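Local coordinates for protein hyaluronidase (Thermobaculum terrenum, PDB 5DIY) that probably hydrolyses O-linked N-acetylglucosamine from modified proteins, as a glycoside hydrolase family 84 enzyme captured here in an active-site variant with N-acetylglucosamine present, at residues C[260-265]-C[365-370]; C[265-270]-C[286-291]. All coordinates share one frame; numbering follows the deposited sequence.

Contact 1: C[260-265]-C[365-370]; sequences ALPEAS and DSKFFW
The aliphatic parts of Glu263 and Lys367 cross obliquely, in contact, with their charged ends apart. Glu263 has CG anti to its backbone N (chi1 -162°), which sets CG against the start of helix 367-371, 3.4 Å from Phe368 N; a bend at chi2 (67°) then turns CD aside. Lys367 runs out extended instead, its CG 3.9 Å from Glu263 CB, and its side chain crosses that of Pro262 at about a right angle, with Lys367 NZ 4.1 Å from Pro262 CG. Glu263 OE1 and Lys367 NZ remain 4.9 Å apart, joined by a water that donates to the carboxylate and accepts from the ammonium. A second water links Glu263 OE2 to Phe368 N, so a backbone N-H of the first helical turn is served indirectly by an acid. Direct charge partners lie outside: Lys266 for Glu263, Glu22 for Lys367. Behind this polar layer the Phe368 ring has Glu263 O at its edge, close to the ring plane, while Phe368 CD2 comes within 3.7 Å of Ala264 CA. An alanine in place of Phe368 would probably open a gap beside Ala264 CA and Leu296, which the ring now fills. Glu371 completes the junction by accepting from Ala264 N. The arrangement belongs to the seam of a TIM-barrel glycosidase: the helix that follows the last barrel strand and the sugar-binding Asn257 meets the start of a short helix in the helical region beyond the barrel.

Contact 2: C[265-270]-C[286-291]; sequences SKLPLY and DSWRQA
Ala291 is the small bump between two larger side chains of the neighbouring helix, Leu267 and Tyr270. Its CB lies 3.7 Å from Leu267 CD2 and 3.4 Å from Tyr270 CD1, while its CA sits 3.9 Å from the Tyr270 ring centroid, 19° off the normal, as a CH-pi contact displaced toward the rim. Tyr270 reaches this position with CG anti to N (chi1 -174°). The methyl in turn leaves a place beside it for Leu267, whose CD2 lies over the five-membered ring of Trp288, 3.6 Å from its centroid. That fit is tight: Leu267 CD2 comes 3.2 Å from Trp288 NE1, the N-H of which is bonded to Ile237 O. Helices 262-277 and 284-296, which follow the eighth strand of the TIM barrel, pass with segment axes 8.9 Å apart at 137°, nearer antiparallel than parallel, consistent with a small residue, Ala291, at the nearest CA pair, Leu267-Ala291. Pro268 falls at a kink in the first of them. Met304 of helix 301-308 adds to the packing around Leu267 and Trp288. At the far end of the tyrosine, Gln290 crosses at about a right angle, its extended chain bringing NE2 to the ring edge, 3.2 Å from Tyr270 OH.

Overall arrangement
Helix 262-277 takes part in both contacts, presenting its first turn in contact 1 and its middle in contact 2; the segments overlap at Ser265, which touches neither partner segment. Their centres are 13 Å apart, and Phe368 CZ comes 4.0 Å from Leu267 CD1, so the two packings touch at this point. Contact 1 joins chain regions about a hundred residues apart; it is buried on one flank but edged by an exposed lysine, its polar ends linked by waters while carbon packing of Glu263, Lys367 and Phe368 makes the contact. Contact 2, nested inside that loop, is mostly buried and relies on aliphatic C-H groups, a leucine methyl and an alanine CA, over aromatic faces, with Gln290 at its exposed margin.

Contact 1: C[260-265]-C[365-370]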
ATOM      1  N   ALA C 260       5.509  -2.047   5.237  1.00 26.25           N
ATOM      2  CA  ALA C 260       6.532  -2.625   6.125  1.00 27.76           C
ATOM      3  C   ALA C 260       7.937  -2.007   5.903  1.00 29.73           C
ATOM      4  O   ALA C 260       8.842  -2.252   6.697  1.00 31.82           O
ATOM      5  CB  ALA C 260       6.581  -4.134   5.964  1.00 27.53           C
ATOM      6  N   LEU C 261       8.109  -1.259   4.807  1.00 29.27           N
ATOM      7  CA  LEU C 261       9.247  -0.359   4.580  1.00 29.99           C
ATOM      8  C   LEU C 261       8.956   1.036   5.159  1.00 30.33           C
ATOM      9  O   LEU C 261       8.276   1.839   4.509  1.00 32.72           O
ATOM     10  CB  LEU C 261       9.510  -0.235   3.069  1.00 30.22           C
ATOM     11  CG  LEU C 261       9.717  -1.522   2.277  1.00 30.28           C
ATOM     12  CD1 LEU C 261       9.891  -1.197   0.804  1.00 30.72           C
ATOM     13  CD2 LEU C 261      10.910  -2.292   2.811  1.00 30.79           C
ATOM     14  N   PRO C 262       9.450   1.334   6.382  1.00 29.85           N
ATOM     15  CA  PRO C 262       9.067   2.600   7.024  1.00 28.95           C
ATOM     16  C   PRO C 262       9.657   3.857   6.400  1.00 28.77           C
ATOM     17  O   PRO C 262       8.971   4.870   6.306  1.00 27.91           O
ATOM     18  CB  PRO C 262       9.600   2.450   8.460  1.00 29.94           C
ATOM     19  CG  PRO C 262      10.658   1.408   8.382  1.00 30.24           C
ATOM     20  CD  PRO C 262      10.213   0.468   7.304  1.00 30.28           C
ATOM     21  N   GLU C 263      10.927   3.802   6.018  1.00 28.05           N
ATOM     22  CA  GLU C 263      11.595   4.965   5.444  1.00 28.46           C
ATOM     23  C   GLU C 263      10.987   5.309   4.079  1.00 27.30           C
ATOM     24  O   GLU C 263      10.718   6.476   3.792  1.00 26.54           O
ATOM     25  CB  GLU C 263      13.112   4.729   5.348  1.00 29.55           C
ATOM     26  CG  GLU C 263      13.932   5.995   5.173  1.00 31.19           C
ATOM     27  CD  GLU C 263      13.905   6.917   6.376  1.00 32.01           C
ATOM     28  OE1 GLU C 263      13.679   6.448   7.510  1.00 33.31           O
ATOM     29  OE2 GLU C 263      14.132   8.127   6.185  1.00 33.69           O
ATOM     30  N   ALA C 264      10.740   4.289   3.260  1.00 27.42           N
ATOM     31  CA  ALA C 264      10.052   4.473   1.973  1.00 27.08           C
ATOM     32  C   ALA C 264       8.630   5.015   2.142  1.00 26.59           C
ATOM     33  O   ALA C 264       8.171   5.789   1.304  1.00 26.61           O
ATOM     34  CB  ALA C 264      10.035   3.173   1.181  1.00 26.93           C
ATOM     35  N   SER C 265       7.946   4.617   3.219  1.00 25.50           N
ATOM     36  CA  SER C 265       6.590   5.119   3.514  1.00 25.59           C
ATOM     37  C   SER C 265       6.540   6.619   3.777  1.00 25.75           C
ATOM     38  O   SER C 265       5.506   7.242   3.574  1.00 25.63           O
ATOM     39  CB  SER C 265       5.967   4.392   4.717  1.00 25.25           C
ATOM     40  OG  SER C 265       5.741   3.028   4.446  1.00 24.89           O
ATOM     41  N   ASP C 365      23.035   7.037  -0.560  1.00 48.74           N
ATOM     42  CA  ASP C 365      23.359   5.989   0.433  1.00 50.75           C
ATOM     43  C   ASP C 365      22.357   5.796   1.567  1.00 46.65           C
ATOM     44  O   ASP C 365      22.460   4.821   2.319  1.00 47.35           O
ATOM     45  CB  ASP C 365      24.709   6.304   1.067  1.00 55.79           C
ATOM     46  CG  ASP C 365      25.818   6.285   0.066  1.00 61.33           C
ATOM     47  OD1 ASP C 365      26.131   5.174  -0.409  1.00 66.00           O
ATOM     48  OD2 ASP C 365      26.367   7.363  -0.255  1.00 65.54           O
ATOM     49  N   SER C 366      21.406   6.719   1.689  1.00 42.55           N
ATOM     50  CA  SER C 366      20.452   6.748   2.796  1.00 39.14           C
ATOM     51  C   SER C 366      19.596   5.487   2.908  1.00 37.06           C
ATOM     52  O   SER C 366      19.549   4.653   1.999  1.00 37.50           O
ATOM     53  CB  SER C 366      19.534   7.964   2.644  1.00 38.71           C
ATOM     54  OG  SER C 366      18.727   7.832   1.489  1.00 38.32           O
ATOM     55  N   LYS C 367      18.906   5.369   4.036  1.00 34.95           N
ATOM     56  CA  LYS C 367      18.032   4.231   4.297  1.00 34.38           C
ATOM     57  C   LYS C 367      16.896   4.077   3.273  1.00 31.29           C
ATOM     58  O   LYS C 367      16.542   2.957   2.916  1.00 29.59           O
ATOM     59  CB  LYS C 367      17.441   4.332   5.702  1.00 34.71           C
ATOM     60  CG  LYS C 367      16.618   3.118   6.070  1.00 35.73           C
ATOM     61  CD  LYS C 367      16.230   3.122   7.530  1.00 37.48           C
ATOM     62  CE  LYS C 367      15.643   1.777   7.890  1.00 37.73           C
ATOM     63  NZ  LYS C 367      14.708   1.907   9.019  1.00 38.53           N
ATOM     64  N   PHE C 368      16.317   5.192   2.837  1.00 30.46           N
ATOM     65  CA  PHE C 368      15.294   5.173   1.783  1.00 30.89           C
ATOM     66  C   PHE C 368      15.779   4.346   0.584  1.00 30.70           C
ATOM     67  O   PHE C 368      15.100   3.401   0.154  1.00 30.72           O
ATOM     68  CB  PHE C 368      14.931   6.606   1.352  1.00 31.02           C
ATOM     69  CG  PHE C 368      13.945   6.675   0.209  1.00 30.52           C
ATOM     70  CD1 PHE C 368      14.389   6.674  -1.120  1.00 29.99           C
ATOM     71  CD2 PHE C 368      12.579   6.756   0.455  1.00 30.01           C
ATOM     72  CE1 PHE C 368      13.487   6.734  -2.175  1.00 30.41           C
ATOM     73  CE2 PHE C 368      11.670   6.821  -0.596  1.00 30.50           C
ATOM     74  CZ  PHE C 368      12.122   6.807  -1.914  1.00 30.44           C
ATOM     75  N   PHE C 369      16.969   4.672   0.078  1.00 30.40           N
ATOM     76  CA  PHE C 369      17.514   3.973  -1.108  1.00 30.45           C
ATOM     77  C   PHE C 369      17.976   2.544  -0.846  1.00 30.76           C
ATOM     78  O   PHE C 369      17.990   1.735  -1.775  1.00 32.03           O
ATOM     79  CB  PHE C 369      18.590   4.813  -1.800  1.00 29.17           C
ATOM     80  CG  PHE C 369      18.048   6.088  -2.365  1.00 28.61           C
ATOM     81  CD1 PHE C 369      17.199   6.062  -3.469  1.00 28.86           C
ATOM     82  CD2 PHE C 369      18.314   7.309  -1.762  1.00 28.68           C
ATOM     83  CE1 PHE C 369      16.655   7.231  -3.981  1.00 28.01           C
ATOM     84  CE2 PHE C 369      17.780   8.483  -2.273  1.00 28.39           C
ATOM     85  CZ  PHE C 369      16.949   8.443  -3.382  1.00 28.16           C
ATOM     86  N   TRP C 370      18.312   2.223   0.406  1.00 31.10           N
ATOM     87  CA  TRP C 370      18.470   0.821   0.826  1.00 31.77           C
ATOM     88  C   TRP C 370      17.141   0.052   0.746  1.00 30.44           C
ATOM     89  O   TRP C 370      17.114  -1.080   0.281  1.00 29.70           O
ATOM     90  CB  TRP C 370      19.043   0.723   2.250  1.00 33.18           C
ATOM     91  CG  TRP C 370      19.248  -0.691   2.707  1.00 34.63           C
ATOM     92  CD1 TRP C 370      20.356  -1.463   2.508  1.00 36.16           C
ATOM     93  CD2 TRP C 370      18.315  -1.507   3.426  1.00 36.43           C
ATOM     94  NE1 TRP C 370      20.173  -2.712   3.058  1.00 35.74           N
ATOM     95  CE2 TRP C 370      18.931  -2.767   3.629  1.00 36.41           C
ATOM     96  CE3 TRP C 370      17.018  -1.297   3.919  1.00 36.89           C
ATOM     97  CZ2 TRP C 370      18.293  -3.818   4.311  1.00 36.77           C
ATOM     98  CZ3 TRP C 370      16.379  -2.346   4.598  1.00 37.29           C
ATOM     99  CH2 TRP C 370      17.022  -3.591   4.785  1.00 37.21           C
TER
HETATM  100  O   HOH W   1      13.034   4.107   9.075  1.00 33.14           O
HETATM  101  O   HOH W   2      16.497   7.959   4.195  1.00 39.00           O

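Contact 2: C[265-270]-C[286-291]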
ATOM      1  N   SER C 265       7.946   4.617   3.219  1.00 25.50           N
ATOM      2  CA  SER C 265       6.590   5.119   3.514  1.00 25.59           C
ATOM      3  C   SER C 265       6.540   6.619   3.777  1.00 25.75           C
ATOM      4  O   SER C 265       5.506   7.242   3.574  1.00 25.63           O
ATOM      5  CB  SER C 265       5.967   4.392   4.717  1.00 25.25           C
ATOM      6  OG  SER C 265       5.741   3.028   4.446  1.00 24.89           O
ATOM      7  N   LYS C 266       7.649   7.202   4.220  1.00 26.65           N
ATOM      8  CA  LYS C 266       7.684   8.628   4.545  1.00 27.59           C
ATOM      9  C   LYS C 266       7.349   9.539   3.372  1.00 27.15           C
ATOM     10  O   LYS C 266       6.838  10.639   3.587  1.00 26.83           O
ATOM     11  CB  LYS C 266       9.031   9.023   5.149  1.00 28.64           C
ATOM     12  CG  LYS C 266       9.289   8.412   6.517  1.00 30.20           C
ATOM     13  CD  LYS C 266      10.658   8.814   7.028  1.00 31.16           C
ATOM     14  CE  LYS C 266      10.979   8.171   8.367  1.00 32.56           C
ATOM     15  NZ  LYS C 266      12.272   8.710   8.885  1.00 34.45           N
ATOM     16  N   LEU C 267       7.632   9.082   2.148  1.00 27.27           N
ATOM     17  CA  LEU C 267       7.332   9.854   0.944  1.00 27.44           C
ATOM     18  C   LEU C 267       5.806  10.049   0.767  1.00 26.26           C
ATOM     19  O   LEU C 267       5.343  11.188   0.751  1.00 27.04           O
ATOM     20  CB  LEU C 267       8.018   9.238  -0.297  1.00 28.52           C
ATOM     21  CG  LEU C 267       8.571  10.180  -1.362  1.00 29.62           C
ATOM     22  CD1 LEU C 267       9.096   9.353  -2.531  1.00 29.41           C
ATOM     23  CD2 LEU C 267       7.519  11.172  -1.830  1.00 29.66           C
ATOM     24  N   PRO C 268       5.021   8.955   0.663  1.00 25.82           N
ATOM     25  CA  PRO C 268       3.559   9.129   0.603  1.00 25.59           C
ATOM     26  C   PRO C 268       2.922   9.629   1.896  1.00 25.83           C
ATOM     27  O   PRO C 268       1.940  10.376   1.833  1.00 26.63           O
ATOM     28  CB  PRO C 268       3.043   7.723   0.255  1.00 25.49           C
ATOM     29  CG  PRO C 268       4.133   6.802   0.653  1.00 25.51           C
ATOM     30  CD  PRO C 268       5.398   7.554   0.401  1.00 25.48           C
ATOM     31  N   LEU C 269       3.467   9.241   3.051  1.00 25.65           N
ATOM     32  CA  LEU C 269       2.966   9.748   4.344  1.00 25.30           C
ATOM     33  C   LEU C 269       3.126  11.263   4.493  1.00 25.43           C
ATOM     34  O   LEU C 269       2.252  11.922   5.074  1.00 25.31           O
ATOM     35  CB  LEU C 269       3.601   9.011   5.531  1.00 25.09           C
ATOM     36  CG  LEU C 269       3.193   7.541   5.718  1.00 25.25           C
ATOM     37  CD1 LEU C 269       4.004   6.933   6.853  1.00 25.61           C
ATOM     38  CD2 LEU C 269       1.698   7.382   5.967  1.00 25.38           C
ATOM     39  N   TYR C 270       4.222  11.811   3.966  1.00 25.42           N
ATOM     40  CA  TYR C 270       4.398  13.266   3.893  1.00 26.03           C
ATOM     41  C   TYR C 270       3.222  13.915   3.161  1.00 25.35           C
ATOM     42  O   TYR C 270       2.661  14.897   3.636  1.00 25.13           O
ATOM     43  CB  TYR C 270       5.721  13.632   3.202  1.00 26.89           C
ATOM     44  CG  TYR C 270       6.056  15.110   3.220  1.00 27.90           C
ATOM     45  CD1 TYR C 270       5.464  15.994   2.317  1.00 28.83           C
ATOM     46  CD2 TYR C 270       6.974  15.630   4.137  1.00 29.21           C
ATOM     47  CE1 TYR C 270       5.762  17.345   2.331  1.00 29.73           C
ATOM     48  CE2 TYR C 270       7.285  16.986   4.152  1.00 29.42           C
ATOM     49  CZ  TYR C 270       6.676  17.837   3.246  1.00 30.67           C
ATOM     50  OH  TYR C 270       6.968  19.185   3.241  1.00 33.14           O
ATOM     51  N   ASP C 286       2.461  18.728  -6.396  1.00 29.98           N
ATOM     52  CA  ASP C 286       3.155  19.749  -5.590  1.00 30.58           C
ATOM     53  C   ASP C 286       3.665  19.130  -4.289  1.00 30.38           C
ATOM     54  O   ASP C 286       4.806  19.364  -3.878  1.00 29.19           O
ATOM     55  CB  ASP C 286       2.219  20.908  -5.205  1.00 31.65           C
ATOM     56  CG  ASP C 286       1.787  21.772  -6.388  1.00 33.02           C
ATOM     57  OD1 ASP C 286       2.228  21.553  -7.537  1.00 33.82           O
ATOM     58  OD2 ASP C 286       0.990  22.700  -6.145  1.00 34.31           O
ATOM     59  N   SER C 287       2.798  18.354  -3.640  1.00 29.54           N
ATOM     60  CA  SER C 287       3.117  17.760  -2.347  1.00 29.28           C
ATOM     61  C   SER C 287       4.219  16.714  -2.467  1.00 28.57           C
ATOM     62  O   SER C 287       5.156  16.698  -1.668  1.00 28.27           O
ATOM     63  CB  SER C 287       1.870  17.131  -1.727  1.00 30.30           C
ATOM     64  OG  SER C 287       2.126  16.745  -0.393  1.00 30.60           O
ATOM     65  N   TRP C 288       4.098  15.852  -3.473  1.00 28.15           N
ATOM     66  CA  TRP C 288       5.087  14.804  -3.720  1.00 28.36           C
ATOM     67  C   TRP C 288       6.488  15.372  -3.993  1.00 29.52           C
ATOM     68  O   TRP C 288       7.475  14.815  -3.516  1.00 29.41           O
ATOM     69  CB  TRP C 288       4.634  13.903  -4.867  1.00 27.27           C
ATOM     70  CG  TRP C 288       5.374  12.619  -4.960  1.00 26.53           C
ATOM     71  CD1 TRP C 288       5.130  11.475  -4.256  1.00 26.59           C
ATOM     72  CD2 TRP C 288       6.478  12.337  -5.821  1.00 26.90           C
ATOM     73  NE1 TRP C 288       6.021  10.490  -4.620  1.00 26.56           N
ATOM     74  CE2 TRP C 288       6.860  10.992  -5.582  1.00 26.78           C
ATOM     75  CE3 TRP C 288       7.181  13.086  -6.776  1.00 26.36           C
ATOM     76  CZ2 TRP C 288       7.913  10.381  -6.262  1.00 26.76           C
ATOM     77  CZ3 TRP C 288       8.237  12.479  -7.451  1.00 27.12           C
ATOM     78  CH2 TRP C 288       8.588  11.133  -7.190  1.00 27.46           C
ATOM     79  N   ARG C 289       6.564  16.485  -4.725  1.00 32.32           N
ATOM     80  CA  ARG C 289       7.853  17.144  -5.035  1.00 34.08           C
ATOM     81  C   ARG C 289       8.491  17.818  -3.821  1.00 34.17           C
ATOM     82  O   ARG C 289       9.708  17.745  -3.641  1.00 34.66           O
ATOM     83  CB  ARG C 289       7.691  18.165  -6.168  1.00 35.05           C
ATOM     84  CG  ARG C 289       7.382  17.523  -7.510  1.00 36.38           C
ATOM     85  CD  ARG C 289       6.859  18.535  -8.522  1.00 37.43           C
ATOM     86  NE  ARG C 289       7.833  19.596  -8.777  1.00 38.75           N
ATOM     87  CZ  ARG C 289       8.936  19.477  -9.528  1.00 39.43           C
ATOM     88  NH1 ARG C 289       9.246  18.332 -10.138  1.00 39.03           N
ATOM     89  NH2 ARG C 289       9.748  20.524  -9.667  1.00 40.44           N
ATOM     90  N   GLN C 290       7.681  18.479  -2.998  1.00 34.29           N
ATOM     91  CA  GLN C 290       8.172  19.019  -1.728  1.00 34.38           C
ATOM     92  C   GLN C 290       8.632  17.891  -0.791  1.00 33.86           C
ATOM     93  O   GLN C 290       9.654  18.027  -0.109  1.00 34.95           O
ATOM     94  CB  GLN C 290       7.118  19.892  -1.040  1.00 36.15           C
ATOM     95  CG  GLN C 290       7.694  20.762   0.071  1.00 37.94           C
ATOM     96  CD  GLN C 290       6.703  21.784   0.595  1.00 40.32           C
ATOM     97  OE1 GLN C 290       6.911  22.991   0.453  1.00 41.80           O
ATOM     98  NE2 GLN C 290       5.616  21.306   1.202  1.00 40.29           N
ATOM     99  N   ALA C 291       7.881  16.788  -0.771  1.00 31.49           N
ATOM    100  CA  ALA C 291       8.252  15.591  -0.007  1.00 29.93           C
ATOM    101  C   ALA C 291       9.623  15.056  -0.414  1.00 29.86           C
ATOM    102  O   ALA C 291      10.480  14.842   0.446  1.00 29.67           O
ATOM    103  CB  ALA C 291       7.203  14.498  -0.168  1.00 29.05           C
TER